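Local coordinates for 2-C-methyl-D-erythritol 2,4-cyclodiphosphate synthase (Thermus thermophilus, PDB 1IV3), which catalyses the metal-dependent conversion of 4-diphosphocytidyl-2-C-methyl-D-erythritol 2-phosphate to 2-C-methyl-D-erythritol 2,4-cyclodiphosphate with release of CMP, a step of non-mevalonate isoprenoid synthesis, at residues L18-L23 and L98-P103. The protein carries 3 engineered substitutions. Residues are numbered along the deposited sequence; the frame is centred on the assembly and turned at random.
Sequences LYLCGL and LTLDRP
With CG anti to the backbone N (chi1 175°), Leu18 extends toward Pro103, and the two meet tip to tip: Leu18 CD2 lies 3.6 Å from Pro103 CD. The peptide bond before Pro103 is cis, a geometry proline tolerates more readily than other residues, and its ring faces Leu18. Leu100 CD1 lies 4.2 Å from Leu20 CD1 and more loosely beside Leu18 CD2. Leu98 CD1 reaches both Leu20 CD2, at 4.3 Å, and Cys21 SG, whose small apolar thiol also packs on Leu112 and Leu116 of helix 109-120. Branched leucine ends suit this buried layer: the backbones stay well apart (9.0 Å between Leu20 CA and Leu98 CA), and leucine methyl groups take part in every contact, meeting other methyls, a proline ring carbon or a sulphur. Paired backbone hydrogen bonds between Leu20 and Leu23 close a type I' turn, in which Gly22 has a positive phi (92°); with its backbone so turned, a beta carbon would collide with the carbonyl O of Cys21, hence glycine. The contact thus packs the small 18-20/23-25 beta hairpin of the IspF fold against the end of strand 91-99 of the main sheet, with Leu100 and Pro103 belonging to the 100-106 segment that binds the CDP-ME2P substrate.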
ATOM      1  N   LEU A  18     -19.418 -12.143   7.942  1.00 13.01           N
ATOM      2  CA  LEU A  18     -18.113 -11.642   7.526  1.00 14.03           C
ATOM      3  C   LEU A  18     -17.417 -12.679   6.651  1.00 12.85           C
ATOM      4  O   LEU A  18     -17.234 -13.816   7.097  1.00 17.53           O
ATOM      5  CB  LEU A  18     -17.229 -11.332   8.739  1.00  9.85           C
ATOM      6  CG  LEU A  18     -15.803 -10.917   8.371  1.00 13.43           C
ATOM      7  CD1 LEU A  18     -15.790  -9.606   7.607  1.00 11.42           C
ATOM      8  CD2 LEU A  18     -14.935 -10.814   9.621  1.00 17.15           C
ATOM      9  N   TYR A  19     -17.049 -12.293   5.438  1.00 11.65           N
ATOM     10  CA  TYR A  19     -16.311 -13.175   4.550  1.00 12.65           C
ATOM     11  C   TYR A  19     -14.913 -12.642   4.291  1.00 14.89           C
ATOM     12  O   TYR A  19     -14.784 -11.457   3.945  1.00 13.95           O
ATOM     13  CB  TYR A  19     -17.023 -13.301   3.186  1.00 15.24           C
ATOM     14  CG  TYR A  19     -18.355 -13.991   3.380  1.00 13.04           C
ATOM     15  CD1 TYR A  19     -18.320 -15.374   3.539  1.00 19.02           C
ATOM     16  CD2 TYR A  19     -19.551 -13.302   3.403  1.00 16.26           C
ATOM     17  CE1 TYR A  19     -19.497 -16.070   3.720  1.00 21.38           C
ATOM     18  CE2 TYR A  19     -20.753 -13.999   3.588  1.00 17.87           C
ATOM     19  CZ  TYR A  19     -20.687 -15.374   3.746  1.00 24.13           C
ATOM     20  OH  TYR A  19     -21.835 -16.118   3.927  1.00 36.84           O
ATOM     21  N   LEU A  20     -13.897 -13.500   4.429  1.00 13.29           N
ATOM     22  CA  LEU A  20     -12.525 -13.038   4.182  1.00 12.08           C
ATOM     23  C   LEU A  20     -11.727 -14.193   3.601  1.00 10.69           C
ATOM     24  O   LEU A  20     -11.788 -15.314   4.107  1.00 11.62           O
ATOM     25  CB  LEU A  20     -11.834 -12.490   5.430  1.00 13.24           C
ATOM     26  CG  LEU A  20     -12.254 -11.085   5.870  1.00 16.05           C
ATOM     27  CD1 LEU A  20     -11.713 -10.752   7.259  1.00 14.16           C
ATOM     28  CD2 LEU A  20     -11.799 -10.015   4.890  1.00 18.77           C
ATOM     29  N   CYS A  21     -11.018 -13.897   2.517  1.00 10.37           N
ATOM     30  CA  CYS A  21     -10.217 -14.944   1.899  1.00  9.22           C
ATOM     31  C   CYS A  21     -11.046 -16.138   1.447  1.00 10.79           C
ATOM     32  O   CYS A  21     -10.524 -17.247   1.337  1.00 13.68           O
ATOM     33  CB  CYS A  21      -9.142 -15.443   2.885  1.00  7.62           C
ATOM     34  SG  CYS A  21      -7.920 -14.170   3.307  1.00 12.52           S
ATOM     35  N   GLY A  22     -12.322 -15.914   1.179  1.00 12.04           N
ATOM     36  CA  GLY A  22     -13.212 -16.930   0.646  1.00 10.48           C
ATOM     37  C   GLY A  22     -13.939 -17.670   1.745  1.00 11.85           C
ATOM     38  O   GLY A  22     -14.788 -18.502   1.412  1.00 13.89           O
ATOM     39  N   LEU A  23     -13.637 -17.390   3.013  1.00  8.17           N
ATOM     40  CA  LEU A  23     -14.304 -18.099   4.101  1.00  9.12           C
ATOM     41  C   LEU A  23     -15.270 -17.255   4.922  1.00 12.77           C
ATOM     42  O   LEU A  23     -15.087 -16.038   5.100  1.00 11.08           O
ATOM     43  CB  LEU A  23     -13.249 -18.579   5.097  1.00 11.49           C
ATOM     44  CG  LEU A  23     -12.065 -19.358   4.538  1.00 13.39           C
ATOM     45  CD1 LEU A  23     -11.165 -19.786   5.696  1.00 13.05           C
ATOM     46  CD2 LEU A  23     -12.545 -20.542   3.706  1.00 15.42           C
ATOM     47  N   LEU A  98      -4.634  -7.429   5.908  1.00 10.57           N
ATOM     48  CA  LEU A  98      -6.004  -7.183   6.297  1.00 14.13           C
ATOM     49  C   LEU A  98      -6.025  -6.367   7.594  1.00 16.90           C
ATOM     50  O   LEU A  98      -5.353  -6.753   8.553  1.00 12.02           O
ATOM     51  CB  LEU A  98      -6.765  -8.472   6.533  1.00 12.23           C
ATOM     52  CG  LEU A  98      -6.658  -9.482   5.399  1.00 14.94           C
ATOM     53  CD1 LEU A  98      -7.603 -10.650   5.696  1.00 17.35           C
ATOM     54  CD2 LEU A  98      -6.972  -8.847   4.056  1.00 17.25           C
ATOM     55  N   THR A  99      -6.812  -5.295   7.537  1.00 10.39           N
ATOM     56  CA  THR A  99      -6.922  -4.388   8.673  1.00 12.87           C
ATOM     57  C   THR A  99      -8.367  -4.271   9.114  1.00 16.06           C
ATOM     58  O   THR A  99      -9.256  -3.957   8.315  1.00 14.73           O
ATOM     59  CB  THR A  99      -6.378  -2.996   8.296  1.00 12.52           C
ATOM     60  OG1 THR A  99      -5.022  -3.121   7.848  1.00 13.41           O
ATOM     61  CG2 THR A  99      -6.375  -2.084   9.501  1.00 11.93           C
ATOM     62  N   LEU A 100      -8.608  -4.549  10.384  1.00 15.03           N
ATOM     63  CA  LEU A 100      -9.940  -4.395  10.981  1.00 17.67           C
ATOM     64  C   LEU A 100      -9.814  -4.505  12.499  1.00 19.43           C
ATOM     65  O   LEU A 100      -8.932  -5.211  13.005  1.00 13.17           O
ATOM     66  CB  LEU A 100     -10.926  -5.412  10.419  1.00 19.89           C
ATOM     67  CG  LEU A 100     -10.841  -6.864  10.890  1.00 14.41           C
ATOM     68  CD1 LEU A 100     -11.921  -7.723  10.232  1.00 20.41           C
ATOM     69  CD2 LEU A 100      -9.475  -7.454  10.607  1.00 18.32           C
ATOM     70  N   ASP A 101     -10.666  -3.783  13.223  1.00 17.91           N
ATOM     71  CA  ASP A 101     -10.525  -3.755  14.682  1.00 19.08           C
ATOM     72  C   ASP A 101     -11.155  -4.971  15.337  1.00 20.01           C
ATOM     73  O   ASP A 101     -10.748  -5.361  16.437  1.00 22.98           O
ATOM     74  CB  ASP A 101     -11.109  -2.439  15.224  1.00 22.27           C
ATOM     75  CG  ASP A 101     -10.329  -1.242  14.718  1.00 21.64           C
ATOM     76  OD1 ASP A 101      -9.548  -1.363  13.751  1.00 25.98           O
ATOM     77  OD2 ASP A 101     -10.457  -0.140  15.298  1.00 45.74           O
ATOM     78  N   ARG A 102     -12.129  -5.610  14.701  1.00 17.43           N
ATOM     79  CA  ARG A 102     -12.707  -6.845  15.232  1.00 13.98           C
ATOM     80  C   ARG A 102     -13.351  -7.575  14.064  1.00 16.02           C
ATOM     81  O   ARG A 102     -13.717  -6.840  13.129  1.00 19.92           O
ATOM     82  CB  ARG A 102     -13.719  -6.539  16.329  1.00 19.63           C
ATOM     83  CG  ARG A 102     -14.669  -5.419  15.963  1.00 28.88           C
ATOM     84  CD  ARG A 102     -15.704  -5.111  17.044  1.00 30.66           C
ATOM     85  NE  ARG A 102     -16.764  -4.283  16.461  1.00 37.07           N
ATOM     86  CZ  ARG A 102     -18.047  -4.305  16.775  1.00 42.34           C
ATOM     87  NH1 ARG A 102     -18.488  -5.141  17.707  1.00 33.15           N
ATOM     88  NH2 ARG A 102     -18.896  -3.489  16.157  1.00 43.28           N
ATOM     89  N   PRO A 103     -13.468  -8.888  14.075  1.00 18.68           N
ATOM     90  CA  PRO A 103     -13.013  -9.798  15.121  1.00 20.53           C
ATOM     91  C   PRO A 103     -11.519 -10.092  14.998  1.00 24.74           C
ATOM     92  O   PRO A 103     -10.905  -9.740  13.989  1.00 26.67           O
ATOM     93  CB  PRO A 103     -13.778 -11.094  14.812  1.00 26.38           C
ATOM     94  CG  PRO A 103     -13.852 -11.082  13.319  1.00 24.68           C
ATOM     95  CD  PRO A 103     -14.074  -9.647  12.946  1.00 24.48           C
TER